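Local coordinates for protein dihydrofolate reductase, putative (Aspergillus flavus, PDB 6DRS) that probably catalyses the NADPH-dependent reduction of dihydrofolate to tetrahydrofolate and binds an antifolate inhibitor, at residues Gly158-Leu166 and Cys195-Glu203. Sequence-based numbering, arbitrary orientation.
Sequences GAEIYATAL and CDTFFPIDE. With NAP (NADP nicotinamide-adenine-dinucleotide phosphate), chain H.
Thr197 opens the contact by setting its methyl against Ala159, Thr197 CG2 lying 3.6 Å from Ala159 CB, where the first turn of helix 159-167 meets the cofactor. Its CG2, anti to the backbone N, also lies near NADP O5D, where the nicotinamide ribose joins the diphosphate, while OG1 turns back to Asp196 OD1. Phe198 adds its backbone: its O lies 3.4 Å from Ala159 CB. Phe199 then brings CE1 over one face of the Tyr162 ring, Phe199 CE1 lying 3.5 Å from Tyr162 CD2, the planes inclined obliquely at 58°. CG of Tyr162 is anti to its carbonyl carbon (chi1 -73°), which carries the phenol from the helix toward the active site; there OH bonds to Ile10 O and lies near NADP C4N, and the residue also touches the inhibitor. Pro200 rests on the helix backbone, its CG 3.6 Å from Ala159 O and also against Ala163 CB. Ile201 closes the run, its side chain reaching Leu166 tip to tip, Ile201 CD1 4.0 Å from Leu166 CD1. The packing thus joins segment 197-201 to a helix start that grips the diphosphate, Gly158 N at the N-cap bonding NADP O1A at 2.8 Å and Glu160 N bonding O1N, a binding mode familiar in dihydrofolate reductases. Behind the helix, strand 150-157 receives Ile161 and Tyr162 on Val155, whereas strand 197-198 pairs antiparallel with strand 22-27, Asp196 and Thr197 facing Gly27 in a classic beta bulge.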
# COMPACT_ATOMS: atom_id res chain seq x y z
N GLY A 158 4.92 -6.93 0.90
CA GLY A 158 5.50 -6.56 2.20
C GLY A 158 7.01 -6.37 2.14
O GLY A 158 7.54 -5.84 1.17
N ALA A 159 7.70 -6.79 3.19
CA ALA A 159 9.14 -6.50 3.35
C ALA A 159 9.94 -7.00 2.15
O ALA A 159 10.80 -6.28 1.69
CB ALA A 159 9.67 -7.08 4.65
N GLU A 160 9.66 -8.20 1.63
CA GLU A 160 10.50 -8.75 0.51
C GLU A 160 10.31 -7.90 -0.75
O GLU A 160 11.28 -7.55 -1.42
CB GLU A 160 10.19 -10.22 0.22
CG GLU A 160 10.55 -11.16 1.37
CD GLU A 160 10.30 -12.64 1.08
OE1 GLU A 160 9.97 -13.40 2.04
OE2 GLU A 160 10.42 -13.03 -0.10
N ILE A 161 9.05 -7.60 -1.08
CA ILE A 161 8.72 -6.76 -2.24
C ILE A 161 9.30 -5.35 -2.05
O ILE A 161 9.89 -4.81 -3.01
CB ILE A 161 7.20 -6.77 -2.52
CG1 ILE A 161 6.80 -7.90 -3.48
CG2 ILE A 161 6.73 -5.44 -3.06
CD1 ILE A 161 7.54 -9.20 -3.28
N TYR A 162 9.18 -4.75 -0.86
CA TYR A 162 9.74 -3.39 -0.62
C TYR A 162 11.25 -3.42 -0.86
O TYR A 162 11.82 -2.49 -1.47
CB TYR A 162 9.53 -2.92 0.82
CG TYR A 162 8.14 -2.53 1.22
CD1 TYR A 162 7.34 -1.71 0.42
CD2 TYR A 162 7.62 -2.96 2.42
CE1 TYR A 162 6.07 -1.34 0.81
CE2 TYR A 162 6.34 -2.62 2.82
CZ TYR A 162 5.57 -1.78 2.03
OH TYR A 162 4.31 -1.48 2.45
N ALA A 163 11.90 -4.46 -0.33
CA ALA A 163 13.33 -4.62 -0.48
C ALA A 163 13.67 -4.64 -1.97
O ALA A 163 14.60 -3.95 -2.39
CB ALA A 163 13.80 -5.86 0.23
N THR A 164 12.89 -5.38 -2.76
CA THR A 164 13.11 -5.43 -4.22
C THR A 164 12.88 -4.06 -4.86
O THR A 164 13.71 -3.61 -5.67
CB THR A 164 12.22 -6.47 -4.92
OG1 THR A 164 12.39 -7.71 -4.22
CG2 THR A 164 12.63 -6.68 -6.36
N ALA A 165 11.79 -3.38 -4.50
CA ALA A 165 11.57 -2.01 -5.03
C ALA A 165 12.81 -1.14 -4.78
O ALA A 165 13.32 -0.51 -5.71
CB ALA A 165 10.31 -1.39 -4.46
N LEU A 166 13.33 -1.15 -3.56
CA LEU A 166 14.39 -0.25 -3.17
C LEU A 166 15.67 -0.63 -3.91
O LEU A 166 16.56 0.18 -4.00
CB LEU A 166 14.58 -0.29 -1.65
CG LEU A 166 13.42 0.29 -0.85
CD1 LEU A 166 13.53 -0.08 0.62
CD2 LEU A 166 13.34 1.80 -1.00
N CYS A 195 6.75 -7.29 16.49
CA CYS A 195 6.73 -7.43 15.03
C CYS A 195 7.71 -8.53 14.60
O CYS A 195 8.78 -8.64 15.20
CB CYS A 195 7.15 -6.12 14.38
SG CYS A 195 6.02 -4.75 14.74
N ASP A 196 7.39 -9.34 13.59
CA ASP A 196 8.38 -10.30 13.06
C ASP A 196 8.83 -9.84 11.67
O ASP A 196 9.73 -10.44 11.07
CB ASP A 196 7.87 -11.75 13.02
CG ASP A 196 6.50 -11.90 12.35
OD1 ASP A 196 6.20 -11.10 11.46
OD2 ASP A 196 5.74 -12.79 12.75
N THR A 197 8.19 -8.77 11.17
CA THR A 197 8.51 -8.24 9.83
C THR A 197 8.75 -6.73 9.95
O THR A 197 8.00 -6.07 10.65
CB THR A 197 7.38 -8.56 8.83
OG1 THR A 197 6.98 -9.91 9.07
CG2 THR A 197 7.79 -8.36 7.39
N PHE A 198 9.81 -6.24 9.30
CA PHE A 198 10.29 -4.87 9.41
C PHE A 198 10.49 -4.28 8.01
O PHE A 198 10.81 -5.01 7.06
CB PHE A 198 11.59 -4.82 10.23
CG PHE A 198 11.49 -5.60 11.53
CD1 PHE A 198 11.75 -6.96 11.56
CD2 PHE A 198 11.09 -4.98 12.70
CE1 PHE A 198 11.59 -7.69 12.74
CE2 PHE A 198 10.95 -5.70 13.88
CZ PHE A 198 11.20 -7.06 13.90
N PHE A 199 10.33 -2.97 7.91
CA PHE A 199 10.77 -2.24 6.73
C PHE A 199 12.27 -2.49 6.51
O PHE A 199 13.01 -2.61 7.47
CB PHE A 199 10.37 -0.77 6.86
CG PHE A 199 10.14 -0.09 5.53
CD1 PHE A 199 9.09 -0.48 4.72
CD2 PHE A 199 10.98 0.91 5.09
CE1 PHE A 199 8.88 0.12 3.48
CE2 PHE A 199 10.78 1.51 3.85
CZ PHE A 199 9.74 1.11 3.04
N PRO A 200 12.72 -2.61 5.26
CA PRO A 200 14.09 -3.02 4.94
C PRO A 200 15.14 -1.92 5.18
O PRO A 200 16.35 -2.20 5.11
CB PRO A 200 14.09 -3.40 3.44
CG PRO A 200 12.62 -3.51 3.07
CD PRO A 200 11.88 -2.62 4.05
N ILE A 201 14.71 -0.69 5.43
CA ILE A 201 15.61 0.42 5.76
C ILE A 201 14.91 1.14 6.91
O ILE A 201 13.68 1.03 7.03
CB ILE A 201 15.84 1.35 4.55
CG1 ILE A 201 14.53 1.89 3.97
CG2 ILE A 201 16.67 0.64 3.48
CD1 ILE A 201 14.69 3.00 2.95
N ASP A 202 15.66 1.83 7.76
CA ASP A 202 15.07 2.44 8.96
C ASP A 202 15.84 3.72 9.30
O ASP A 202 15.27 4.81 9.35
CB ASP A 202 15.06 1.49 10.16
CG ASP A 202 16.22 0.50 10.16
OD1 ASP A 202 17.39 0.94 10.01
OD2 ASP A 202 15.95 -0.73 10.26
N GLU A 203 17.13 3.56 9.54
CA GLU A 203 17.95 4.64 10.03
C GLU A 203 18.20 5.64 8.90
O GLU A 203 18.21 6.86 9.13
CB GLU A 203 19.24 4.08 10.64
CG GLU A 203 19.04 3.50 12.04
CD GLU A 203 18.60 4.47 13.13
OE1 GLU A 203 17.96 4.03 14.12
OE2 GLU A 203 18.88 5.68 13.00
PA NAP H . 5.76 -10.26 1.15
O1A NAP H . 4.39 -9.66 1.22
O2A NAP H . 7.03 -9.60 0.72
O5B NAP H . 5.64 -11.65 0.31
C5B NAP H . 6.67 -12.65 0.25
C4B NAP H . 6.28 -13.55 -0.90
O4B NAP H . 6.33 -12.80 -2.12
C3B NAP H . 7.23 -14.72 -1.13
O3B NAP H . 6.87 -15.83 -0.30
C2B NAP H . 7.01 -15.01 -2.61
O2B NAP H . 5.73 -15.61 -2.80
C1B NAP H . 6.81 -13.62 -3.20
N9A NAP H . 8.08 -13.06 -3.64
C8A NAP H . 8.83 -12.31 -2.83
N7A NAP H . 9.94 -11.91 -3.48
C5A NAP H . 9.90 -12.41 -4.73
C6A NAP H . 10.79 -12.35 -5.92
N6A NAP H . 11.91 -11.64 -5.82
N1A NAP H . 10.44 -12.99 -7.06
C2A NAP H . 9.29 -13.68 -7.09
N3A NAP H . 8.43 -13.78 -6.04
C4A NAP H . 8.67 -13.18 -4.84
O3 NAP H . 5.95 -11.00 2.60
PN NAP H . 6.68 -10.45 3.95
O1N NAP H . 7.90 -9.68 3.65
O2N NAP H . 6.73 -11.70 4.80
O5D NAP H . 5.57 -9.47 4.56
C5D NAP H . 4.29 -9.95 4.88
C4D NAP H . 4.03 -9.31 6.23
O4D NAP H . 4.21 -7.90 6.08
C3D NAP H . 2.64 -9.53 6.80
O3D NAP H . 2.80 -9.62 8.24
C2D NAP H . 1.93 -8.26 6.41
O2D NAP H . 0.87 -8.00 7.30
C1D NAP H . 3.02 -7.22 6.51
N1N NAP H . 2.75 -6.03 5.69
C2N NAP H . 2.63 -4.84 6.32
C3N NAP H . 2.34 -3.65 5.61
C7N NAP H . 2.23 -2.32 6.36
O7N NAP H . 2.09 -1.26 5.74
N7N NAP H . 2.29 -2.34 7.70
C4N NAP H . 2.14 -3.74 4.22
C5N NAP H . 2.27 -4.99 3.60
C6N NAP H . 2.55 -6.13 4.35
P2B NAP H . 5.58 -17.21 -2.93
O1X NAP H . 5.93 -17.77 -1.56
O2X NAP H . 4.08 -17.37 -3.13
O3X NAP H . 6.58 -17.45 -4.01